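Local coordinates for adhesin (Streptococcus sanguinis SK1 = NCTC 7863, PDB 6VT2), which binds sialoglycans through tandem Siglec-like modules of a serine-rich repeat surface protein and thereby serves streptococcal adhesion, at the calcium ion site. Sequence-based numbering; all coordinates share one arbitrary frame.

The calcium ion site. Residues 2, 4-6, 30-32, 104, 108. With CA (calcium ion), chain B.
Asp30 OD2 is gripped three times: by the calcium ion and by the backbone N and the hydroxyl of Ser32. The hydroxyl OG of Ser32 comes in on the anti lone pair of Asp30 OD2, 2.7 Å away, whereas the Ser32 amide approaches from above the carboxylate plane, so the loop that follows Asp30 folds back to fix the rotation of its side chain. With CG anti to the backbone N (chi1 -170°), Asp30 presents both oxygens to the metal, OD1 lying 2.4 Å from CA. Asp2, its CG also anti to the backbone N, offers a second two-oxygen grip, a looser one, with OD1 and OD2 each 2.7 Å from CA. Its OD1 also takes the backbone N-H of Thr4 nearly along its C-O axis in an almost straight bond (171° at H), an Asx turn that ties the N-terminal stretch together and probably helps place the carbonyl O of Thr4, 2.5 Å from CA. Asp104, at the end of strand 95-104, binds differently: its CG sits in the crowded position between backbone N and carbonyl carbon (chi1 69°), and OD2 alone of its two oxygens reaches CA, at 2.1 Å. Asn108 is the second-shell brace. Its ND2 donates to the syn lone pair of Asp104 OD2 (2.9 Å), and that oxygen lies in the Asn108 side-chain amide plane; its backbone N meets Asp104 OD1 from above the carboxylate. Asn108 ND2 also donates to the carbonyl O of Asp2, from above the carbonyl plane, linking the N-terminal segment to the loop after the strand. A water, 2.3 Å from CA, brings the observed coordination to seven. Three carboxylates around one ion would more than balance its charge, and the ion should favour their ionised forms. By joining the N-terminal segment, the Asp30 loop and the end of strand 95-104, the calcium probably stiffens this end of the first Siglec-like domain, a structural role rather than direct glycan recognition.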
ATOM      1  N   ASP A   2      46.228 -27.779 -43.040  1.00 18.35           N
ATOM      2  CA  ASP A   2      44.838 -27.654 -42.590  1.00 16.22           C
ATOM      3  C   ASP A   2      43.885 -27.899 -43.755  1.00 14.65           C
ATOM      4  O   ASP A   2      43.956 -27.152 -44.677  1.00 14.27           O
ATOM      5  CB  ASP A   2      44.746 -26.260 -42.018  1.00 14.94           C
ATOM      6  CG  ASP A   2      43.493 -26.101 -41.290  1.00 24.44           C
ATOM      7  OD1 ASP A   2      42.645 -26.991 -41.448  1.00 17.18           O
ATOM      8  OD2 ASP A   2      43.447 -25.137 -40.571  1.00 20.35           O
ATOM      9  N   THR A   4      40.544 -28.777 -42.896  1.00 13.58           N
ATOM     10  CA  THR A   4      39.278 -28.957 -42.163  1.00 14.58           C
ATOM     11  C   THR A   4      38.563 -27.631 -42.046  1.00 14.59           C
ATOM     12  O   THR A   4      39.057 -26.854 -41.602  1.00 12.86           O
ATOM     13  CB  THR A   4      39.586 -29.464 -40.754  1.00 12.54           C
ATOM     14  OG1 THR A   4      40.252 -30.710 -40.938  1.00 16.38           O
ATOM     15  CG2 THR A   4      38.330 -29.710 -39.948  1.00 12.81           C
ATOM     16  N   PRO A   5      37.324 -27.453 -42.458  1.00 11.57           N
ATOM     17  CA  PRO A   5      36.700 -26.164 -42.262  1.00 12.60           C
ATOM     18  C   PRO A   5      36.357 -25.885 -40.798  1.00 12.13           C
ATOM     19  O   PRO A   5      36.407 -26.755 -40.033  1.00 12.95           O
ATOM     20  CB  PRO A   5      35.469 -26.300 -43.155  1.00 13.97           C
ATOM     21  CG  PRO A   5      35.158 -27.759 -43.220  1.00 19.48           C
ATOM     22  CD  PRO A   5      36.496 -28.449 -43.115  1.00 14.26           C
ATOM     23  N   PRO A   6      36.039 -24.626 -40.447  1.00 11.03           N
ATOM     24  CA  PRO A   6      35.687 -24.294 -39.103  1.00  9.29           C
ATOM     25  C   PRO A   6      34.413 -24.973 -38.595  1.00 10.61           C
ATOM     26  O   PRO A   6      33.670 -25.421 -39.383  1.00 13.58           O
ATOM     27  CB  PRO A   6      35.427 -22.782 -39.105  1.00  9.14           C
ATOM     28  CG  PRO A   6      36.151 -22.288 -40.314  1.00 12.39           C
ATOM     29  CD  PRO A   6      36.073 -23.427 -41.297  1.00 11.94           C
ATOM     30  N   ASP A  30      38.233 -23.123 -34.977  1.00 11.41           N
ATOM     31  CA  ASP A  30      39.007 -23.864 -35.984  1.00 11.50           C
ATOM     32  C   ASP A  30      40.278 -24.291 -35.288  1.00 15.05           C
ATOM     33  O   ASP A  30      40.803 -23.483 -34.627  1.00 12.45           O
ATOM     34  CB  ASP A  30      39.269 -23.028 -37.227  1.00 10.88           C
ATOM     35  CG  ASP A  30      39.855 -23.836 -38.364  1.00 14.90           C
ATOM     36  OD1 ASP A  30      39.121 -24.456 -39.014  1.00 15.30           O
ATOM     37  OD2 ASP A  30      41.029 -23.713 -38.593  1.00 14.65           O
ATOM     38  N   ASP A  31      40.848 -25.425 -35.653  1.00 15.74           N
ATOM     39  CA  ASP A  31      42.108 -25.888 -35.028  1.00 14.73           C
ATOM     40  C   ASP A  31      43.296 -24.988 -35.416  1.00 13.33           C
ATOM     41  O   ASP A  31      44.163 -24.877 -34.659  1.00 16.42           O
ATOM     42  CB  ASP A  31      42.436 -27.321 -35.410  1.00 14.30           C
ATOM     43  CG  ASP A  31      41.868 -28.396 -34.493  1.00 33.42           C
ATOM     44  OD1 ASP A  31      41.101 -28.047 -33.591  1.00 33.11           O
ATOM     45  OD2 ASP A  31      42.229 -29.558 -34.698  1.00 28.10           O
ATOM     46  N   SER A  32      43.230 -24.262 -36.521  1.00 13.10           N
ATOM     47  CA  SER A  32      44.246 -23.255 -36.888  1.00 13.55           C
ATOM     48  C   SER A  32      44.169 -22.082 -35.914  1.00 16.41           C
ATOM     49  O   SER A  32      45.069 -21.347 -35.880  1.00 15.95           O
ATOM     50  CB  SER A  32      44.053 -22.731 -38.268  1.00 12.63           C
ATOM     51  OG  SER A  32      42.916 -21.860 -38.343  1.00 14.23           O
ATOM     52  N   ASP A 104      38.274 -20.688 -42.911  1.00 11.02           N
ATOM     53  CA  ASP A 104      39.520 -20.501 -42.176  1.00 11.00           C
ATOM     54  C   ASP A 104      40.543 -19.824 -43.089  1.00 13.11           C
ATOM     55  O   ASP A 104      40.266 -19.469 -44.241  1.00 16.66           O
ATOM     56  CB  ASP A 104      40.005 -21.823 -41.549  1.00 12.21           C
ATOM     57  CG  ASP A 104      40.483 -22.865 -42.543  1.00 11.14           C
ATOM     58  OD1 ASP A 104      40.676 -22.486 -43.702  1.00 12.39           O
ATOM     59  OD2 ASP A 104      40.596 -24.040 -42.057  1.00 15.20           O
ATOM     60  N   ASN A 108      39.507 -23.228 -46.234  1.00 14.98           N
ATOM     61  CA  ASN A 108      38.518 -24.264 -46.026  1.00  9.56           C
ATOM     62  C   ASN A 108      37.212 -23.619 -45.595  1.00 12.69           C
ATOM     63  O   ASN A 108      37.165 -23.007 -44.533  1.00 13.96           O
ATOM     64  CB  ASN A 108      38.949 -25.251 -44.960  1.00 10.65           C
ATOM     65  CG  ASN A 108      40.279 -25.883 -45.295  1.00 14.49           C
ATOM     66  OD1 ASN A 108      40.447 -26.570 -46.328  1.00 17.11           O
ATOM     67  ND2 ASN A 108      41.222 -25.656 -44.426  1.00 14.58           N
TER
HETATM   68 CA    CA B 702      40.766 -25.354 -40.456  1.00 13.21          CA
HETATM   69  O   HOH W   1      41.196 -26.910 -38.777  1.00 16.73           O